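Local atomic coordinates of putative lipoprotein (Bacteroides fragilis, PDB entry 3QNK), a protein that probably binds glycans at the outer membrane for uptake by a partner transporter, as many SusD-family lipoproteins do. Residues V191-K196 with Y395-E400; D503-V506 with K512-L515. All blocks are in the same frame, centred on the assembly; numbering follows the deposited sequence.

Contact 1 lies in the helical core and contact 2 on the surface, their centres about 30 Å apart and their nearest atoms about 14 Å. In 191-196 with 395-400, two helices distant in sequence pack through a leucine against an asparagine and a glutamate. In 503-506 with 512-515, a short helix meets the C-terminal tail that follows it, through an isoleucine laid on backbone and on a glutamine. Each contact is made by one aliphatic side chain on polar neighbours, with no hydrogen bond across; the polar ends in contact 1 are held by partners that include arginines and a tryptophan, whereas main-chain groups, Asn514 N and Val500 O, hold the glutamine of contact 2.

Contact 1 of 2, residues V191-K196 with Y395-E400; sequences VELYDK and YLNDAE
Leu193 packs against Asn397 and Glu400 in a buried helix-helix contact, where the last turn of helix 181-194 meets the middle of helix 391-405. The backbones come nearest at Leu193 and Asn397, whose CA atoms are 6.7 Å apart. Leucine suits this place because its fork can serve two partners at once. With CG anti to the backbone N (chi1 -175°), it reaches across to the other helix. CD1 lies on Glu400, 3.8 Å from its CG, while CD2 sits between the two residues, 3.5 Å from Asn397 OD1 and 3.6 Å from Glu400 OE1. The glutamate chain, extended beyond CG, crosses the leucine at about a right angle; its CB, CG and carboxylate all lie along the leucine fork. No hydrogen bond joins the segments here, since a methyl has nothing to offer the polar ends of these side chains, which find partners around the leucine. Arg443 of helix 432-446 donates to Asn397 OD1 and also packs on Leu193, while Glu400 OE2 takes a salt bridge from Arg459 and a hydrogen bond from Trp460. Asn397 ND2 reaches back to Ser189 on helix 181-194, a polar tie between the same two helices. Just beyond Leu193 the first helix ends in a Schellman motif: Lys196 is its C-prime residue at positive phi, Arg197 N bonds to Glu192 O, and Lys196 N to Leu193 O at 3.0 Å. Side-by-side helix packing is typical of the alpha-alpha superhelix of SusD-family proteins, and here it joins the chain's N-terminal and C-terminal halves.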
ATOM      1  N   VAL B 191     -26.910   0.037   3.627  1.00 51.73           N
ATOM      2  CA  VAL B 191     -26.580  -1.164   2.841  1.00 51.06           C
ATOM      3  C   VAL B 191     -27.875  -1.715   2.155  1.00 54.41           C
ATOM      4  O   VAL B 191     -27.854  -2.016   0.953  1.00 54.62           O
ATOM      5  CB  VAL B 191     -25.870  -2.227   3.706  1.00 55.99           C
ATOM      6  CG1 VAL B 191     -25.591  -3.488   2.910  1.00 56.22           C
ATOM      7  CG2 VAL B 191     -24.567  -1.681   4.258  1.00 55.94           C
ATOM      8  N   GLU B 192     -28.994  -1.757   2.892  1.00 48.67           N
ATOM      9  CA  GLU B 192     -30.284  -2.196   2.373  1.00 49.53           C
ATOM     10  C   GLU B 192     -30.820  -1.230   1.307  1.00 56.49           C
ATOM     11  O   GLU B 192     -31.407  -1.672   0.322  1.00 59.26           O
ATOM     12  CB  GLU B 192     -31.317  -2.353   3.503  1.00 51.63           C
ATOM     13  CG  GLU B 192     -31.056  -3.513   4.461  1.00 55.99           C
ATOM     14  CD  GLU B 192     -31.797  -3.484   5.795  1.00 75.86           C
ATOM     15  OE1 GLU B 192     -32.096  -2.373   6.289  1.00 71.47           O
ATOM     16  OE2 GLU B 192     -32.059  -4.571   6.363  1.00 66.22           O
ATOM     17  N   LEU B 193     -30.601   0.084   1.485  1.00 51.02           N
ATOM     18  CA  LEU B 193     -31.053   1.099   0.532  1.00 47.99           C
ATOM     19  C   LEU B 193     -30.254   1.002  -0.771  1.00 50.46           C
ATOM     20  O   LEU B 193     -30.825   1.102  -1.869  1.00 50.78           O
ATOM     21  CB  LEU B 193     -30.934   2.506   1.152  1.00 46.76           C
ATOM     22  CG  LEU B 193     -31.487   3.687   0.336  1.00 49.55           C
ATOM     23  CD1 LEU B 193     -33.003   3.593   0.166  1.00 50.19           C
ATOM     24  CD2 LEU B 193     -31.109   4.993   0.963  1.00 50.32           C
ATOM     25  N   TYR B 194     -28.931   0.798  -0.641  1.00 45.23           N
ATOM     26  CA  TYR B 194     -28.011   0.631  -1.768  1.00 43.25           C
ATOM     27  C   TYR B 194     -28.443  -0.567  -2.621  1.00 47.83           C
ATOM     28  O   TYR B 194     -28.393  -0.444  -3.835  1.00 49.23           O
ATOM     29  CB  TYR B 194     -26.540   0.515  -1.272  1.00 43.24           C
ATOM     30  CG  TYR B 194     -25.864   1.858  -1.016  1.00 43.31           C
ATOM     31  CD1 TYR B 194     -26.594   2.962  -0.580  1.00 45.14           C
ATOM     32  CD2 TYR B 194     -24.511   2.045  -1.288  1.00 43.80           C
ATOM     33  CE1 TYR B 194     -25.999   4.217  -0.425  1.00 46.80           C
ATOM     34  CE2 TYR B 194     -23.894   3.296  -1.102  1.00 44.13           C
ATOM     35  CZ  TYR B 194     -24.640   4.373  -0.643  1.00 52.98           C
ATOM     36  OH  TYR B 194     -24.072   5.603  -0.404  1.00 54.45           O
ATOM     37  N   ASP B 195     -29.001  -1.647  -2.008  1.00 44.84           N
ATOM     38  CA  ASP B 195     -29.480  -2.841  -2.712  1.00 45.90           C
ATOM     39  C   ASP B 195     -31.017  -2.848  -2.943  1.00 53.21           C
ATOM     40  O   ASP B 195     -31.608  -3.903  -3.271  1.00 55.60           O
ATOM     41  CB  ASP B 195     -29.052  -4.127  -1.974  1.00 48.61           C
ATOM     42  CG  ASP B 195     -29.126  -5.360  -2.857  1.00 57.72           C
ATOM     43  OD1 ASP B 195     -28.957  -5.218  -4.102  1.00 52.83           O
ATOM     44  OD2 ASP B 195     -29.395  -6.459  -2.317  1.00 70.73           O
ATOM     45  N   LYS B 196     -31.661  -1.673  -2.792  1.00 47.09           N
ATOM     46  CA  LYS B 196     -33.089  -1.469  -3.042  1.00 47.02           C
ATOM     47  C   LYS B 196     -34.010  -2.438  -2.238  1.00 53.58           C
ATOM     48  O   LYS B 196     -35.114  -2.772  -2.699  1.00 56.10           O
ATOM     49  CB  LYS B 196     -33.419  -1.537  -4.561  1.00 48.71           C
ATOM     50  CG  LYS B 196     -32.620  -0.564  -5.420  1.00 49.80           C
ATOM     51  CD  LYS B 196     -33.239  -0.442  -6.773  1.00 70.40           C
ATOM     52  CE  LYS B 196     -32.695   0.685  -7.618  1.00 83.89           C
ATOM     53  NZ  LYS B 196     -33.263   0.640  -9.000  1.00 87.36           N
ATOM     54  N   TYR B 395     -33.679   9.333   8.684  1.00 51.76           N
ATOM     55  CA  TYR B 395     -34.850   9.993   8.135  1.00 50.98           C
ATOM     56  C   TYR B 395     -34.893   9.946   6.610  1.00 52.62           C
ATOM     57  O   TYR B 395     -35.947   9.636   6.035  1.00 53.08           O
ATOM     58  CB  TYR B 395     -34.898  11.439   8.611  1.00 51.67           C
ATOM     59  CG  TYR B 395     -35.169  11.561  10.090  1.00 54.25           C
ATOM     60  CD1 TYR B 395     -36.463  11.476  10.588  1.00 56.62           C
ATOM     61  CD2 TYR B 395     -34.130  11.763  10.997  1.00 55.20           C
ATOM     62  CE1 TYR B 395     -36.721  11.581  11.948  1.00 58.29           C
ATOM     63  CE2 TYR B 395     -34.376  11.868  12.365  1.00 56.94           C
ATOM     64  CZ  TYR B 395     -35.677  11.774  12.836  1.00 63.99           C
ATOM     65  OH  TYR B 395     -35.971  11.896  14.169  1.00 63.04           O
ATOM     66  N   LEU B 396     -33.757  10.220   5.961  1.00 45.87           N
ATOM     67  CA  LEU B 396     -33.658  10.275   4.504  1.00 43.51           C
ATOM     68  C   LEU B 396     -33.667   8.879   3.862  1.00 48.50           C
ATOM     69  O   LEU B 396     -34.301   8.717   2.827  1.00 47.43           O
ATOM     70  CB  LEU B 396     -32.429  11.095   4.080  1.00 42.33           C
ATOM     71  CG  LEU B 396     -32.582  12.613   4.301  1.00 46.12           C
ATOM     72  CD1 LEU B 396     -31.304  13.351   4.060  1.00 44.92           C
ATOM     73  CD2 LEU B 396     -33.649  13.190   3.422  1.00 47.81           C
ATOM     74  N   ASN B 397     -33.057   7.862   4.505  1.00 47.49           N
ATOM     75  CA  ASN B 397     -33.116   6.472   4.044  1.00 48.10           C
ATOM     76  C   ASN B 397     -34.547   5.963   4.147  1.00 54.11           C
ATOM     77  O   ASN B 397     -35.030   5.289   3.246  1.00 55.66           O
ATOM     78  CB  ASN B 397     -32.180   5.578   4.870  1.00 48.36           C
ATOM     79  CG  ASN B 397     -30.706   5.872   4.700  1.00 57.30           C
ATOM     80  OD1 ASN B 397     -30.294   6.674   3.869  1.00 45.63           O
ATOM     81  ND2 ASN B 397     -29.876   5.205   5.479  1.00 50.46           N
ATOM     82  N   ASP B 398     -35.231   6.326   5.241  1.00 51.22           N
ATOM     83  CA  ASP B 398     -36.619   5.985   5.503  1.00 52.86           C
ATOM     84  C   ASP B 398     -37.527   6.661   4.455  1.00 55.46           C
ATOM     85  O   ASP B 398     -38.377   5.985   3.873  1.00 54.60           O
ATOM     86  CB  ASP B 398     -37.013   6.411   6.940  1.00 56.55           C
ATOM     87  CG  ASP B 398     -38.219   5.710   7.559  1.00 68.74           C
ATOM     88  OD1 ASP B 398     -38.581   4.613   7.078  1.00 70.10           O
ATOM     89  OD2 ASP B 398     -38.779   6.244   8.554  1.00 71.41           O
ATOM     90  N   ALA B 399     -37.324   7.989   4.201  1.00 50.19           N
ATOM     91  CA  ALA B 399     -38.112   8.747   3.222  1.00 49.86           C
ATOM     92  C   ALA B 399     -38.012   8.108   1.831  1.00 53.88           C
ATOM     93  O   ALA B 399     -39.036   7.886   1.173  1.00 56.13           O
ATOM     94  CB  ALA B 399     -37.638  10.189   3.172  1.00 49.93           C
ATOM     95  N   GLU B 400     -36.785   7.713   1.450  1.00 45.93           N
ATOM     96  CA  GLU B 400     -36.483   7.101   0.188  1.00 44.92           C
ATOM     97  C   GLU B 400     -37.174   5.741   0.032  1.00 55.44           C
ATOM     98  O   GLU B 400     -37.833   5.521  -0.996  1.00 59.47           O
ATOM     99  CB  GLU B 400     -34.969   6.987   0.010  1.00 44.94           C
ATOM    100  CG  GLU B 400     -34.593   6.705  -1.427  1.00 52.43           C
ATOM    101  CD  GLU B 400     -33.154   6.887  -1.858  1.00 68.35           C
ATOM    102  OE1 GLU B 400     -32.404   7.638  -1.187  1.00 58.74           O
ATOM    103  OE2 GLU B 400     -32.817   6.352  -2.942  1.00 58.06           O
TER

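Contact 2 of 2, residues D503-V506 with K512-L515; sequences DEIV and KQNL
A short C-terminal helix, 502-507, packs on the tail of the same chain that follows it, and Ile505 makes the contact with Lys512 and Gln513 near the protein surface. Ile505 points toward the tail, its CA 6.4 Å from that of Lys512, and its long branch does the touching: the end methyl CD1 rests on the peptide joining the two tail residues, 3.5 Å from Lys512 C and 3.5 Å from Gln513 N. Isoleucine is well matched to a partly exposed helix face turned to the tail, because its longer branch carries an apolar methyl onto the peptide, which needs no polar partner from it. The glutamine completes the seat, crossing the isoleucine at about a right angle, with NE2 3.7 Å from Ile505 CG1 and CB 4.0 Å from Ile505 CD1. A chi1 of -176° swings its chain beside its own carbonyl carbon, and the bend at chi2 brings OE1 round to the following residue. OE1 thereby accepts Asn514 N at 2.8 Å, approached well off the carbonyl direction (C=O...N angle 104°), and NE2 donates to Val500 O just before the helix. Glutamine fits here because one amide can serve both needs, its acceptor bonded to the tail and its donor to the chain entering the helix. Lys512 takes part mainly through its backbone; its side chain starts away from the helix, at an exposed position. Beyond the pair, Arg146 bonds to Lys512 O and Asn514 OD1, and Asn514 ND2 reaches Tyr126 O at the end of helix 101-126, while Asp503 of helix 502-507 meets Ser57 and Trp58 of the second subunit.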
ATOM      1  N   ASP B 503      -4.012  -6.467 -12.907  1.00 59.54           N
ATOM      2  CA  ASP B 503      -3.076  -7.482 -12.432  1.00 60.05           C
ATOM      3  C   ASP B 503      -3.783  -8.548 -11.626  1.00 63.20           C
ATOM      4  O   ASP B 503      -3.357  -9.703 -11.645  1.00 63.73           O
ATOM      5  CB  ASP B 503      -1.934  -6.839 -11.625  1.00 61.88           C
ATOM      6  CG  ASP B 503      -0.863  -6.156 -12.461  1.00 71.92           C
ATOM      7  OD1 ASP B 503      -0.930  -6.253 -13.718  1.00 71.36           O
ATOM      8  OD2 ASP B 503       0.066  -5.560 -11.863  1.00 80.39           O
ATOM      9  N   GLU B 504      -4.887  -8.171 -10.962  1.00 57.67           N
ATOM     10  CA  GLU B 504      -5.710  -9.070 -10.159  1.00 56.54           C
ATOM     11  C   GLU B 504      -6.463 -10.058 -11.071  1.00 58.51           C
ATOM     12  O   GLU B 504      -6.493 -11.263 -10.789  1.00 59.80           O
ATOM     13  CB  GLU B 504      -6.669  -8.248  -9.303  1.00 56.91           C
ATOM     14  CG  GLU B 504      -7.012  -8.905  -7.989  1.00 77.68           C
ATOM     15  CD  GLU B 504      -5.943  -8.929  -6.914  1.00111.16           C
ATOM     16  OE1 GLU B 504      -4.953  -8.168  -7.032  1.00101.96           O
ATOM     17  OE2 GLU B 504      -6.124  -9.685  -5.930  1.00113.92           O
ATOM     18  N   ILE B 505      -7.030  -9.538 -12.177  1.00 51.10           N
ATOM     19  CA  ILE B 505      -7.783 -10.294 -13.183  1.00 49.33           C
ATOM     20  C   ILE B 505      -6.887 -11.298 -13.923  1.00 57.70           C
ATOM     21  O   ILE B 505      -7.357 -12.395 -14.200  1.00 58.91           O
ATOM     22  CB  ILE B 505      -8.432  -9.318 -14.209  1.00 49.04           C
ATOM     23  CG1 ILE B 505      -9.486  -8.424 -13.584  1.00 47.64           C
ATOM     24  CG2 ILE B 505      -8.960 -10.049 -15.458  1.00 46.00           C
ATOM     25  CD1 ILE B 505     -10.757  -9.110 -13.149  1.00 58.25           C
ATOM     26  N   VAL B 506      -5.649 -10.896 -14.314  1.00 55.58           N
ATOM     27  CA  VAL B 506      -4.742 -11.749 -15.092  1.00 57.44           C
ATOM     28  C   VAL B 506      -4.175 -12.881 -14.220  1.00 63.39           C
ATOM     29  O   VAL B 506      -3.803 -13.922 -14.761  1.00 65.29           O
ATOM     30  CB  VAL B 506      -3.607 -10.992 -15.863  1.00 60.93           C
ATOM     31  CG1 VAL B 506      -4.183  -9.916 -16.752  1.00 59.65           C
ATOM     32  CG2 VAL B 506      -2.568 -10.406 -14.925  1.00 61.11           C
ATOM     33  N   LYS B 512     -13.349 -12.420 -13.032  1.00 49.49           N
ATOM     34  CA  LYS B 512     -13.936 -11.703 -14.159  1.00 47.28           C
ATOM     35  C   LYS B 512     -14.024 -10.195 -13.889  1.00 50.97           C
ATOM     36  O   LYS B 512     -14.312  -9.757 -12.777  1.00 50.60           O
ATOM     37  CB  LYS B 512     -15.317 -12.257 -14.497  1.00 47.54           C
ATOM     38  CG  LYS B 512     -15.262 -13.670 -15.077  1.00 62.42           C
ATOM     39  CD  LYS B 512     -16.625 -14.149 -15.635  1.00 76.16           C
ATOM     40  CE  LYS B 512     -17.821 -14.095 -14.696  1.00 80.65           C
ATOM     41  NZ  LYS B 512     -18.908 -15.017 -15.137  1.00 88.87           N
ATOM     42  N   GLN B 513     -13.723  -9.412 -14.918  1.00 46.36           N
ATOM     43  CA  GLN B 513     -13.739  -7.961 -14.909  1.00 44.53           C
ATOM     44  C   GLN B 513     -15.167  -7.458 -14.973  1.00 48.28           C
ATOM     45  O   GLN B 513     -16.052  -8.178 -15.427  1.00 48.61           O
ATOM     46  CB  GLN B 513     -12.930  -7.440 -16.126  1.00 44.96           C
ATOM     47  CG  GLN B 513     -12.750  -5.932 -16.236  1.00 39.84           C
ATOM     48  CD  GLN B 513     -12.189  -5.312 -14.974  1.00 54.87           C
ATOM     49  OE1 GLN B 513     -12.923  -4.903 -14.075  1.00 44.29           O
ATOM     50  NE2 GLN B 513     -10.872  -5.254 -14.874  1.00 49.19           N
ATOM     51  N   ASN B 514     -15.385  -6.222 -14.530  1.00 43.97           N
ATOM     52  CA  ASN B 514     -16.670  -5.562 -14.605  1.00 43.21           C
ATOM     53  C   ASN B 514     -16.908  -5.154 -16.052  1.00 49.91           C
ATOM     54  O   ASN B 514     -15.949  -4.943 -16.798  1.00 50.92           O
ATOM     55  CB  ASN B 514     -16.703  -4.363 -13.668  1.00 38.40           C
ATOM     56  CG  ASN B 514     -17.061  -4.729 -12.263  1.00 56.24           C
ATOM     57  OD1 ASN B 514     -17.807  -5.681 -12.018  1.00 55.75           O
ATOM     58  ND2 ASN B 514     -16.599  -3.931 -11.307  1.00 50.96           N
ATOM     59  N   LEU B 515     -18.179  -5.072 -16.458  1.00 46.09           N
ATOM     60  CA  LEU B 515     -18.581  -4.690 -17.798  1.00 46.03           C
ATOM     61  C   LEU B 515     -17.970  -3.337 -18.257  1.00 48.37           C
ATOM     62  O   LEU B 515     -17.939  -2.369 -17.509  1.00 49.24           O
ATOM     63  CB  LEU B 515     -20.098  -4.613 -17.809  1.00 46.54           C
ATOM     64  CG  LEU B 515     -20.760  -4.564 -19.157  1.00 52.57           C
ATOM     65  CD1 LEU B 515     -21.158  -5.967 -19.629  1.00 53.62           C
ATOM     66  CD2 LEU B 515     -21.964  -3.665 -19.077  1.00 56.10           C
TER